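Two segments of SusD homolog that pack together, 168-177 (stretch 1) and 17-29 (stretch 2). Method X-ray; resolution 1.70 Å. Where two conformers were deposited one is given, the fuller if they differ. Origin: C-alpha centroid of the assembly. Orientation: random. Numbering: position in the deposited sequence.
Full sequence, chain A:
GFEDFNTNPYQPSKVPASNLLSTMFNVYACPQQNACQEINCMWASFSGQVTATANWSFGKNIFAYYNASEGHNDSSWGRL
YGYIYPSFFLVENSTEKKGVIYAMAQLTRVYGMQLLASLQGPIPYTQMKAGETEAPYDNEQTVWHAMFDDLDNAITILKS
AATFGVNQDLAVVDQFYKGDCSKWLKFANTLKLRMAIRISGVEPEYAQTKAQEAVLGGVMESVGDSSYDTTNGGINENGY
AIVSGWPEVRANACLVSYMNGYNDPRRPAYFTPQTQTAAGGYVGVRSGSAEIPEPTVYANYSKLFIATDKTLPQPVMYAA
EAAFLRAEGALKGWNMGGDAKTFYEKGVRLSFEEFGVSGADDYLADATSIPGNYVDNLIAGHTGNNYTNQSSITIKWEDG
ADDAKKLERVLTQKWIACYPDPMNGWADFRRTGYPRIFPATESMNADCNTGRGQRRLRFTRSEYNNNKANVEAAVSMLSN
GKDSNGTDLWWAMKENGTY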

ATOM      1  N   GLN A 168     -26.227   2.511  14.409  1.00 22.11           N
ATOM      2  CA  GLN A 168     -26.318   3.896  14.852  1.00 22.90           C
ATOM      3  C   GLN A 168     -25.149   4.296  15.764  1.00 23.37           C
ATOM      4  O   GLN A 168     -24.729   5.444  15.711  1.00 23.18           O
ATOM      5  CB  GLN A 168     -27.658   4.177  15.536  1.00 23.70           C
ATOM      6  CG  GLN A 168     -28.900   3.933  14.653  1.00 24.89           C
ATOM      7  CD  GLN A 168     -28.860   4.726  13.401  1.00 27.27           C
ATOM      8  OE1 GLN A 168     -28.882   5.967  13.419  1.00 28.72           O
ATOM      9  NE2 GLN A 168     -28.675   4.010  12.262  1.00 26.81           N
ATOM     10  N   ASP A 169     -24.602   3.361  16.547  1.00 23.21           N
ATOM     11  CA  ASP A 169     -23.386   3.668  17.368  1.00 24.93           C
ATOM     12  C   ASP A 169     -22.189   4.029  16.480  1.00 22.83           C
ATOM     13  O   ASP A 169     -21.458   5.006  16.696  1.00 23.86           O
ATOM     14  CB  ASP A 169     -22.942   2.423  18.157  1.00 25.72           C
ATOM     15  CG  ASP A 169     -23.912   2.044  19.250  1.00 33.11           C
ATOM     16  OD1 ASP A 169     -24.733   2.898  19.625  1.00 35.27           O
ATOM     17  OD2 ASP A 169     -23.840   0.874  19.727  1.00 39.41           O
ATOM     18  N   LEU A 170     -22.012   3.217  15.454  1.00 21.16           N
ATOM     19  CA  LEU A 170     -20.882   3.353  14.562  1.00 19.81           C
ATOM     20  C   LEU A 170     -21.069   4.619  13.680  1.00 19.18           C
ATOM     21  O   LEU A 170     -20.101   5.316  13.386  1.00 17.57           O
ATOM     22  CB  LEU A 170     -20.730   2.075  13.760  1.00 19.31           C
ATOM     23  CG  LEU A 170     -19.536   2.095  12.783  1.00 18.63           C
ATOM     24  CD1 LEU A 170     -18.206   2.381  13.490  1.00 18.98           C
ATOM     25  CD2 LEU A 170     -19.494   0.809  12.025  1.00 20.78           C
ATOM     26  N   ALA A 171     -22.316   4.950  13.317  1.00 19.45           N
ATOM     27  CA  ALA A 171     -22.590   6.123  12.430  1.00 20.18           C
ATOM     28  C   ALA A 171     -22.027   7.473  12.960  1.00 21.49           C
ATOM     29  O   ALA A 171     -21.584   8.347  12.204  1.00 22.95           O
ATOM     30  CB  ALA A 171     -24.087   6.242  12.147  1.00 19.49           C
ATOM     31  N   VAL A 172     -22.043   7.622  14.259  1.00 22.25           N
ATOM     32  CA  VAL A 172     -21.638   8.866  14.919  1.00 22.51           C
ATOM     33  C   VAL A 172     -20.197   9.232  14.599  1.00 22.53           C
ATOM     34  O   VAL A 172     -19.870  10.427  14.558  1.00 22.36           O
ATOM     35  CB  VAL A 172     -21.803   8.775  16.457  1.00 23.07           C
ATOM     36  CG1 VAL A 172     -21.315  10.079  17.136  1.00 24.25           C
ATOM     37  CG2 VAL A 172     -23.246   8.539  16.826  1.00 23.20           C
ATOM     38  N   VAL A 173     -19.338   8.228  14.370  1.00 21.67           N
ATOM     39  CA  VAL A 173     -17.903   8.461  14.226  1.00 20.27           C
ATOM     40  C   VAL A 173     -17.282   7.974  12.885  1.00 19.73           C
ATOM     41  O   VAL A 173     -16.095   8.232  12.594  1.00 19.28           O
ATOM     42  CB  VAL A 173     -17.103   7.776  15.367  1.00 20.46           C
ATOM     43  CG1 VAL A 173     -17.549   8.343  16.742  1.00 23.78           C
ATOM     44  CG2 VAL A 173     -17.192   6.291  15.287  1.00 19.33           C
ATOM     45  N   ASP A 174     -18.090   7.309  12.083  1.00 18.73           N
ATOM     46  CA  ASP A 174     -17.603   6.610  10.890  1.00 17.60           C
ATOM     47  C   ASP A 174     -17.682   7.488   9.647  1.00 17.63           C
ATOM     48  O   ASP A 174     -18.691   7.476   8.948  1.00 17.58           O
ATOM     49  CB  ASP A 174     -18.423   5.350  10.695  1.00 17.14           C
ATOM     50  CG  ASP A 174     -18.046   4.559   9.448  1.00 17.94           C
ATOM     51  OD1 ASP A 174     -16.954   4.807   8.827  1.00 16.47           O
ATOM     52  OD2 ASP A 174     -18.854   3.638   9.109  1.00 16.75           O
ATOM     53  N   GLN A 175     -16.569   8.149   9.309  1.00 17.01           N
ATOM     54  CA  GLN A 175     -16.474   8.939   8.087  1.00 16.33           C
ATOM     55  C   GLN A 175     -16.287   8.131   6.803  1.00 17.06           C
ATOM     56  O   GLN A 175     -16.340   8.688   5.702  1.00 18.13           O
ATOM     57  CB  GLN A 175     -15.338   9.960   8.198  1.00 16.05           C
ATOM     58  CG  GLN A 175     -13.900   9.414   8.215  1.00 14.57           C
ATOM     59  CD  GLN A 175     -13.327   9.182   9.594  1.00 16.66           C
ATOM     60  OE1 GLN A 175     -14.054   8.832  10.540  1.00 19.31           O
ATOM     61  NE2 GLN A 175     -12.002   9.346   9.719  1.00 14.26           N
ATOM     62  N   PHE A 176     -16.030   6.836   6.945  1.00 16.56           N
ATOM     63  CA  PHE A 176     -15.791   5.963   5.779  1.00 16.51           C
ATOM     64  C   PHE A 176     -17.104   5.493   5.163  1.00 16.40           C
ATOM     65  O   PHE A 176     -17.350   5.700   3.953  1.00 18.84           O
ATOM     66  CB  PHE A 176     -14.914   4.780   6.217  1.00 15.05           C
ATOM     67  CG  PHE A 176     -13.613   5.228   6.834  1.00 15.47           C
ATOM     68  CD1 PHE A 176     -12.500   5.507   6.033  1.00 15.22           C
ATOM     69  CD2 PHE A 176     -13.528   5.450   8.185  1.00 16.19           C
ATOM     70  CE1 PHE A 176     -11.324   5.960   6.596  1.00 15.83           C
ATOM     71  CE2 PHE A 176     -12.355   5.923   8.754  1.00 18.17           C
ATOM     72  CZ  PHE A 176     -11.247   6.164   7.967  1.00 15.21           C
ATOM     73  N   TYR A 177     -17.952   4.917   6.002  1.00 16.69           N
ATOM     74  CA  TYR A 177     -19.221   4.333   5.559  1.00 17.06           C
ATOM     75  C   TYR A 177     -20.450   4.705   6.384  1.00 17.68           C
ATOM     76  O   TYR A 177     -21.512   4.102   6.212  1.00 18.06           O
ATOM     77  CB  TYR A 177     -19.056   2.840   5.577  1.00 16.60           C
ATOM     78  CG  TYR A 177     -18.009   2.264   4.629  1.00 15.65           C
ATOM     79  CD1 TYR A 177     -18.013   2.566   3.264  1.00 17.32           C
ATOM     80  CD2 TYR A 177     -17.088   1.329   5.082  1.00 16.95           C
ATOM     81  CE1 TYR A 177     -17.096   1.980   2.385  1.00 17.32           C
ATOM     82  CE2 TYR A 177     -16.155   0.731   4.190  1.00 15.94           C
ATOM     83  CZ  TYR A 177     -16.181   1.049   2.850  1.00 16.21           C
ATOM     84  OH  TYR A 177     -15.283   0.430   2.020  1.00 16.29           O
TER
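Stretch 2 (17-29) ASNLLSTMFNVYA

Stretch 2 lies along stretch 1 as a helix, Leu21 to Met24 being its clear part, followed by a short, weakly bonded helical segment about Asn26 to Ala29. Both stretches advance in the same sense: the CA of Leu170 lies nearest the CA of Ser18, at 6.7 Å, and farther on the CA of Val173 lies nearest the CA of Ser22, at 6.5 Å. Stretch 1 begins as a weak helical turn and then opens into loop. No direct hydrogen bond joins the two stretches, so shape carries the contact, and ordered waters link polar atoms of the two stretches.

Val173 is the first bump. Its branched side chain points toward the helix and settles among Ser18, Leu21, Ser22 and Phe25: CG2 of Val173 is 3.7 Å from O of Ser18, and CB of Val173 is 3.8 Å from OG of Ser22. Small serines suit this place, since they let the valine come close to the helix backbone. Beside it, CD1 of Leu170 meets CD1 of Leu21 at 4.0 Å, a purely apolar touch between two buried residues.

Farther along, aromatic rings take over. Phe176, pointing toward stretch 2, lies between the side chains of Phe25 and Tyr28. It turns its edge to the face of Phe25, with ring planes at 86° and CE2 of Phe176 3.6 Å from CD2 of Phe25. Its own face receives the edge of Tyr28, CD2 of Tyr28 lying 3.7 Å from CZ of Phe176. The loop that presents Phe176 is braced by Asp174, whose OD1 accepts from N of Phe176 (2.9 Å) and N of Tyr177 (3.0 Å).

Water bridges the polar margins. One molecule donates to O of Asp169 (2.6 Å) and bonds OG of Ser18 (2.9 Å); another accepts from NE2 of Gln175 (3.1 Å) and donates to O of Ser22 (2.6 Å).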

ATOM      1  N   ALA A  17     -16.721   4.282  24.099  1.00 39.86           N
ATOM      2  CA  ALA A  17     -15.736   3.487  23.344  1.00 37.82           C
ATOM      3  C   ALA A  17     -15.649   3.880  21.862  1.00 35.72           C
ATOM      4  O   ALA A  17     -14.551   3.951  21.309  1.00 34.38           O
ATOM      5  CB  ALA A  17     -16.049   1.974  23.485  1.00 37.80           C
ATOM      6  N   SER A  18     -16.796   4.157  21.229  1.00 34.12           N
ATOM      7  CA  SER A  18     -16.809   4.543  19.806  1.00 33.07           C
ATOM      8  C   SER A  18     -15.890   5.754  19.510  1.00 32.09           C
ATOM      9  O   SER A  18     -15.318   5.871  18.430  1.00 30.90           O
ATOM     10  CB  SER A  18     -18.228   4.861  19.336  1.00 33.36           C
ATOM     11  OG  SER A  18     -18.683   6.057  19.946  1.00 32.99           O
ATOM     12  N   ASN A  19     -15.748   6.658  20.473  1.00 31.68           N
ATOM     13  CA  ASN A  19     -14.870   7.799  20.288  1.00 31.17           C
ATOM     14  C   ASN A  19     -13.373   7.427  20.240  1.00 30.01           C
ATOM     15  O   ASN A  19     -12.588   8.119  19.584  1.00 28.21           O
ATOM     16  CB  ASN A  19     -15.127   8.869  21.356  1.00 32.66           C
ATOM     17  CG  ASN A  19     -16.539   9.494  21.264  1.00 36.16           C
ATOM     18  OD1 ASN A  19     -17.491   8.927  20.664  1.00 42.50           O
ATOM     19  ND2 ASN A  19     -16.688  10.646  21.891  1.00 39.46           N
ATOM     20  N   LEU A  20     -12.977   6.316  20.877  1.00 28.62           N
ATOM     21  CA  LEU A  20     -11.575   5.876  20.789  1.00 27.65           C
ATOM     22  C   LEU A  20     -11.260   5.323  19.385  1.00 25.62           C
ATOM     23  O   LEU A  20     -10.106   5.301  18.987  1.00 25.54           O
ATOM     24  CB  LEU A  20     -11.255   4.818  21.838  1.00 28.65           C
ATOM     25  CG  LEU A  20     -11.406   5.327  23.287  1.00 31.39           C
ATOM     26  CD1 LEU A  20     -11.748   4.153  24.182  1.00 35.32           C
ATOM     27  CD2 LEU A  20     -10.142   6.088  23.679  1.00 32.74           C
ATOM     28  N   LEU A  21     -12.287   4.891  18.639  1.00 23.88           N
ATOM     29  CA  LEU A  21     -12.068   4.419  17.267  1.00 22.26           C
ATOM     30  C   LEU A  21     -11.544   5.538  16.402  1.00 21.83           C
ATOM     31  O   LEU A  21     -10.762   5.282  15.508  1.00 19.78           O
ATOM     32  CB  LEU A  21     -13.359   3.911  16.631  1.00 23.04           C
ATOM     33  CG  LEU A  21     -13.957   2.585  17.015  1.00 24.55           C
ATOM     34  CD1 LEU A  21     -15.226   2.468  16.165  1.00 21.20           C
ATOM     35  CD2 LEU A  21     -12.995   1.414  16.764  1.00 21.74           C
ATOM     36  N   SER A  22     -11.949   6.780  16.658  1.00 22.42           N
ATOM     37  CA  SER A  22     -11.582   7.870  15.733  1.00 22.69           C
ATOM     38  C   SER A  22     -10.084   8.024  15.570  1.00 21.89           C
ATOM     39  O   SER A  22      -9.605   8.260  14.453  1.00 21.51           O
ATOM     40  CB  SER A  22     -12.187   9.226  16.171  1.00 24.10           C
ATOM     41  OG  SER A  22     -13.606   9.115  16.131  1.00 28.07           O
ATOM     42  N   THR A  23      -9.309   7.940  16.641  1.00 20.41           N
ATOM     43  CA  THR A  23      -7.857   8.013  16.526  0.50 20.07           C
ATOM     44  C   THR A  23      -7.311   6.819  15.767  1.00 19.59           C
ATOM     45  O   THR A  23      -6.443   6.959  14.921  1.00 19.22           O
ATOM     46  CB  THR A  23      -7.171   7.975  17.881  0.50 20.65           C
ATOM     47  OG1 THR A  23      -7.993   8.644  18.846  0.50 22.14           O
ATOM     48  CG2 THR A  23      -5.790   8.603  17.779  0.50 16.11           C
HETATM   49  N   MSE A  24      -7.834   5.637  16.104  1.00 18.00           N
HETATM   50  CA  MSE A  24      -7.348   4.386  15.502  1.00 16.94           C
HETATM   51  C   MSE A  24      -7.519   4.444  13.993  1.00 16.56           C
HETATM   52  O   MSE A  24      -6.672   3.956  13.227  1.00 15.70           O
HETATM   53  CB  MSE A  24      -8.083   3.147  16.051  1.00 16.98           C
HETATM   54  CG  MSE A  24      -7.967   2.968  17.546  1.00 19.21           C
HETATM   55 SE   MSE A  24      -8.919   1.421  18.140  0.75 15.52          SE
HETATM   56  CE  MSE A  24      -7.726   0.148  17.376  1.00 16.68           C
ATOM     57  N   PHE A  25      -8.610   5.082  13.564  1.00 15.66           N
ATOM     58  CA  PHE A  25      -8.944   5.129  12.155  1.00 16.41           C
ATOM     59  C   PHE A  25      -7.906   5.854  11.294  1.00 16.20           C
ATOM     60  O   PHE A  25      -7.929   5.738  10.042  1.00 16.44           O
ATOM     61  CB  PHE A  25     -10.267   5.851  11.923  1.00 15.92           C
ATOM     62  CG  PHE A  25     -11.533   5.083  12.271  1.00 16.30           C
ATOM     63  CD1 PHE A  25     -11.593   3.706  12.437  1.00 16.44           C
ATOM     64  CD2 PHE A  25     -12.709   5.798  12.356  1.00 16.93           C
ATOM     65  CE1 PHE A  25     -12.812   3.075  12.696  1.00 16.80           C
ATOM     66  CE2 PHE A  25     -13.925   5.170  12.628  1.00 18.99           C
ATOM     67  CZ  PHE A  25     -13.974   3.846  12.815  1.00 17.72           C
ATOM     68  N   ASN A  26      -7.019   6.636  11.917  1.00 15.36           N
ATOM     69  CA  ASN A  26      -5.951   7.273  11.129  1.00 14.60           C
ATOM     70  C   ASN A  26      -5.019   6.271  10.417  1.00 15.43           C
ATOM     71  O   ASN A  26      -4.361   6.640   9.458  1.00 15.36           O
ATOM     72  CB  ASN A  26      -5.141   8.190  12.010  1.00 15.11           C
ATOM     73  CG  ASN A  26      -5.898   9.478  12.311  1.00 15.22           C
ATOM     74  OD1 ASN A  26      -5.998  10.343  11.435  1.00 16.32           O
ATOM     75  ND2 ASN A  26      -6.515   9.557  13.487  1.00 17.47           N
ATOM     76  N   VAL A  27      -4.984   5.002  10.836  1.00 13.45           N
ATOM     77  CA  VAL A  27      -4.183   4.035  10.086  1.00 13.43           C
ATOM     78  C   VAL A  27      -4.669   3.751   8.670  1.00 14.03           C
ATOM     79  O   VAL A  27      -3.893   3.267   7.862  1.00 14.23           O
ATOM     80  CB  VAL A  27      -3.977   2.697  10.798  1.00 13.38           C
ATOM     81  CG1 VAL A  27      -3.301   2.920  12.193  1.00 14.72           C
ATOM     82  CG2 VAL A  27      -5.290   1.882  10.890  1.00 13.20           C
ATOM     83  N   TYR A  28      -5.934   4.011   8.362  1.00 13.39           N
ATOM     84  CA  TYR A  28      -6.463   3.618   7.062  1.00 13.65           C
ATOM     85  C   TYR A  28      -5.881   4.432   5.919  1.00 13.56           C
ATOM     86  O   TYR A  28      -5.535   3.884   4.887  1.00 15.49           O
ATOM     87  CB  TYR A  28      -7.972   3.739   7.060  1.00 13.24           C
ATOM     88  CG  TYR A  28      -8.675   2.671   7.871  1.00 13.87           C
ATOM     89  CD1 TYR A  28      -8.530   1.331   7.550  1.00 13.63           C
ATOM     90  CD2 TYR A  28      -9.557   2.982   8.893  1.00 15.53           C
ATOM     91  CE1 TYR A  28      -9.174   0.310   8.252  1.00 15.06           C
ATOM     92  CE2 TYR A  28     -10.200   1.957   9.604  1.00 15.11           C
ATOM     93  CZ  TYR A  28     -10.007   0.620   9.273  1.00 15.08           C
ATOM     94  OH  TYR A  28     -10.629  -0.422   9.944  1.00 16.05           O
ATOM     95  N   ALA A  29      -5.737   5.727   6.132  1.00 15.12           N
ATOM     96  CA  ALA A  29      -5.271   6.619   5.078  1.00 15.59           C
ATOM     97  C   ALA A  29      -4.146   7.557   5.493  1.00 16.06           C
ATOM     98  O   ALA A  29      -3.527   8.151   4.610  1.00 17.05           O
ATOM     99  CB  ALA A  29      -6.429   7.441   4.540  1.00 15.30           C
TER
HETATM  100  O   HOH W   1     -21.442   5.917  19.145  1.00 35.42           O
HETATM  101  O   HOH W   2     -10.315   9.576  12.302  1.00 19.10           O
HETATM  102  O   HOH W   3     -13.921   9.670  13.430  1.00 26.51           O